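Local coordinates for CurG, CurH fusion protein (Moorea producens 3L, PDB 4MYY) that joins the CurG C-terminal and CurH N-terminal docking domains, whose pairing probably links successive modules of the curacin A polyketide synthase, at residues Q26-I31 and A68-K73. Sequence-based numbering, arbitrary orientation.
Sequences QILESI and AALALK
In this class 2 docking domain complex, helix 17-32 of the CurG C-terminal docking domain packs on helix 64-82 of the CurH part, and Leu28 carries the contact against Leu70 and Ala71. An engineered linker joins the two parts, which belong to separate proteins. Between 26-31 and 68-73 the nearest CA pair is Leu28 and Ala71, 5.7 Å apart. With CG anti to the backbone N (chi1 -162°), Leu28 sends its two methyls across the interface. CD1 comes down on the Ala71 backbone, 4.0 Å from Ala71 CA, and lies equally near Ala71 N and Ala71 CB at 4.1 Å; the small alanine lets the methyl come that close to the main chain. A chi1 of 174° swings Leu70 CD2 over to Leu28, the two side chains crossing at about a right angle. Ile59 of helix 42-61 touches both leucines, so three helices, 17-32, 42-61 and 64-82, meet in one apolar patch, buried in the dimer. Beyond it, Ala68 and Leu72 pack on Ala68 and Ala71 of the second subunit. On the CurG helix, Ser30 OG donates in the carbonyl plane to a lone pair of Ile27 O, at 2.7 Å. Between the leucines, Leu70 CD2 sits against both methyls of Leu28, 4.1 Å from CD1 and 4.2 Å from CD2.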
ATOM      1  N   GLN B  26       5.776   5.708   7.076  1.00 18.81           N
ATOM      2  CA  GLN B  26       7.168   5.496   6.739  1.00 19.47           C
ATOM      3  C   GLN B  26       7.298   4.883   5.370  1.00 20.75           C
ATOM      4  O   GLN B  26       8.237   5.219   4.633  1.00 21.99           O
ATOM      5  CB  GLN B  26       7.866   4.634   7.778  1.00 20.48           C
ATOM      6  CG  GLN B  26       8.111   5.395   9.064  1.00 23.44           C
ATOM      7  CD  GLN B  26       8.787   4.548  10.100  1.00 26.19           C
ATOM      8  OE1 GLN B  26       9.983   4.272  10.005  1.00 31.81           O
ATOM      9  NE2 GLN B  26       8.034   4.131  11.102  1.00 26.09           N
ATOM     10  N   ILE B  27       6.386   3.977   5.030  1.00 21.42           N
ATOM     11  CA  ILE B  27       6.413   3.385   3.690  1.00 24.43           C
ATOM     12  C   ILE B  27       6.131   4.484   2.677  1.00 22.54           C
ATOM     13  O   ILE B  27       6.824   4.616   1.666  1.00 22.02           O
ATOM     14  CB  ILE B  27       5.490   2.139   3.552  1.00 26.76           C
ATOM     15  CG1 ILE B  27       6.244   0.897   4.033  1.00 34.42           C
ATOM     16  CG2 ILE B  27       5.148   1.853   2.095  1.00 28.72           C
ATOM     17  CD1 ILE B  27       6.090   0.577   5.496  1.00 32.60           C
ATOM     18  N   LEU B  28       5.151   5.325   2.964  1.00 21.08           N
ATOM     19  CA  LEU B  28       4.856   6.424   2.069  1.00 19.51           C
ATOM     20  C   LEU B  28       6.056   7.351   1.839  1.00 21.42           C
ATOM     21  O   LEU B  28       6.352   7.717   0.702  1.00 22.72           O
ATOM     22  CB  LEU B  28       3.658   7.208   2.605  1.00 19.92           C
ATOM     23  CG  LEU B  28       2.962   8.105   1.629  1.00 21.65           C
ATOM     24  CD1 LEU B  28       2.597   7.407   0.319  1.00 21.98           C
ATOM     25  CD2 LEU B  28       1.702   8.522   2.372  1.00 20.41           C
ATOM     26  N   GLU B  29       6.760   7.704   2.920  1.00 21.04           N
ATOM     27  CA  GLU B  29       7.979   8.490   2.846  1.00 24.80           C
ATOM     28  C   GLU B  29       9.016   7.857   1.920  1.00 23.96           C
ATOM     29  O   GLU B  29       9.659   8.547   1.122  1.00 25.52           O
ATOM     30  CB  GLU B  29       8.640   8.547   4.223  1.00 30.36           C
ATOM     31  CG  GLU B  29       8.216   9.656   5.143  1.00 41.03           C
ATOM     32  CD  GLU B  29       9.269   9.889   6.214  1.00 50.95           C
ATOM     33  OE1 GLU B  29       9.783   8.904   6.818  1.00 47.11           O
ATOM     34  OE2 GLU B  29       9.615  11.065   6.431  1.00 60.28           O
ATOM     35  N   SER B  30       9.175   6.541   2.048  1.00 22.73           N
ATOM     36  CA  SER B  30      10.193   5.796   1.331  1.00 24.92           C
ATOM     37  C   SER B  30       9.907   5.839  -0.167  1.00 25.62           C
ATOM     38  O   SER B  30      10.821   5.901  -0.977  1.00 27.48           O
ATOM     39  CB  SER B  30      10.314   4.353   1.861  1.00 23.74           C
ATOM     40  OG  SER B  30       9.245   3.528   1.428  1.00 29.81           O
ATOM     41  N   ILE B  31       8.620   5.859  -0.510  1.00 24.75           N
ATOM     42  CA  ILE B  31       8.150   6.021  -1.885  1.00 25.41           C
ATOM     43  C   ILE B  31       8.440   7.441  -2.426  1.00 28.05           C
ATOM     44  O   ILE B  31       9.023   7.604  -3.506  1.00 29.23           O
ATOM     45  CB  ILE B  31       6.638   5.646  -1.979  1.00 27.95           C
ATOM     46  CG1 ILE B  31       6.439   4.160  -1.638  1.00 26.58           C
ATOM     47  CG2 ILE B  31       6.088   5.959  -3.354  1.00 32.01           C
ATOM     48  CD1 ILE B  31       4.999   3.738  -1.407  1.00 30.19           C
ATOM     49  N   ALA B  68      -3.040   5.894   3.769  1.00 15.03           N
ATOM     50  CA  ALA B  68      -2.960   4.455   3.546  1.00 15.31           C
ATOM     51  C   ALA B  68      -3.423   4.151   2.130  1.00 15.31           C
ATOM     52  O   ALA B  68      -2.743   3.407   1.392  1.00 15.48           O
ATOM     53  CB  ALA B  68      -3.812   3.710   4.575  1.00 16.36           C
ATOM     54  N   ALA B  69      -4.560   4.743   1.748  1.00 15.24           N
ATOM     55  CA  ALA B  69      -5.105   4.511   0.425  1.00 16.23           C
ATOM     56  C   ALA B  69      -4.172   5.009  -0.669  1.00 15.99           C
ATOM     57  O   ALA B  69      -4.068   4.350  -1.722  1.00 16.86           O
ATOM     58  CB  ALA B  69      -6.506   5.094   0.280  1.00 16.50           C
ATOM     59  N   LEU B  70      -3.494   6.140  -0.423  1.00 15.49           N
ATOM     60  CA  LEU B  70      -2.521   6.707  -1.379  1.00 16.10           C
ATOM     61  C   LEU B  70      -1.344   5.748  -1.587  1.00 16.11           C
ATOM     62  O   LEU B  70      -0.951   5.479  -2.730  1.00 16.71           O
ATOM     63  CB  LEU B  70      -2.018   8.058  -0.862  1.00 16.68           C
ATOM     64  CG  LEU B  70      -0.906   8.690  -1.689  1.00 17.41           C
ATOM     65  CD1 LEU B  70      -1.436   9.045  -3.075  1.00 18.55           C
ATOM     66  CD2 LEU B  70      -0.410   9.919  -0.931  1.00 18.30           C
ATOM     67  N   ALA B  71      -0.773   5.245  -0.491  1.00 16.45           N
ATOM     68  CA  ALA B  71       0.300   4.248  -0.577  1.00 16.72           C
ATOM     69  C   ALA B  71      -0.137   3.041  -1.389  1.00 16.95           C
ATOM     70  O   ALA B  71       0.640   2.560  -2.211  1.00 17.73           O
ATOM     71  CB  ALA B  71       0.711   3.786   0.811  1.00 16.00           C
ATOM     72  N   LEU B  72      -1.353   2.541  -1.153  1.00 16.63           N
ATOM     73  CA  LEU B  72      -1.801   1.299  -1.823  1.00 17.56           C
ATOM     74  C   LEU B  72      -1.951   1.564  -3.293  1.00 18.70           C
ATOM     75  O   LEU B  72      -1.522   0.758  -4.098  1.00 18.25           O
ATOM     76  CB  LEU B  72      -3.150   0.833  -1.307  1.00 18.52           C
ATOM     77  CG  LEU B  72      -3.268   0.350   0.116  1.00 19.10           C
ATOM     78  CD1 LEU B  72      -4.702  -0.119   0.327  1.00 21.27           C
ATOM     79  CD2 LEU B  72      -2.295  -0.800   0.317  1.00 20.27           C
ATOM     80  N   LYS B  73      -2.580   2.685  -3.631  1.00 18.47           N
ATOM     81  CA  LYS B  73      -2.733   3.050  -5.044  1.00 21.18           C
ATOM     82  C   LYS B  73      -1.419   3.179  -5.774  1.00 19.42           C
ATOM     83  O   LYS B  73      -1.285   2.743  -6.911  1.00 20.20           O
ATOM     84  CB  LYS B  73      -3.501   4.351  -5.174  1.00 23.84           C
ATOM     85  CG  LYS B  73      -4.946   4.117  -5.449  1.00 34.39           C
ATOM     86  CD  LYS B  73      -5.080   3.812  -6.927  1.00 37.05           C
ATOM     87  CE  LYS B  73      -6.504   3.992  -7.375  1.00 45.87           C
ATOM     88  NZ  LYS B  73      -6.584   3.658  -8.817  1.00 52.45           N
TER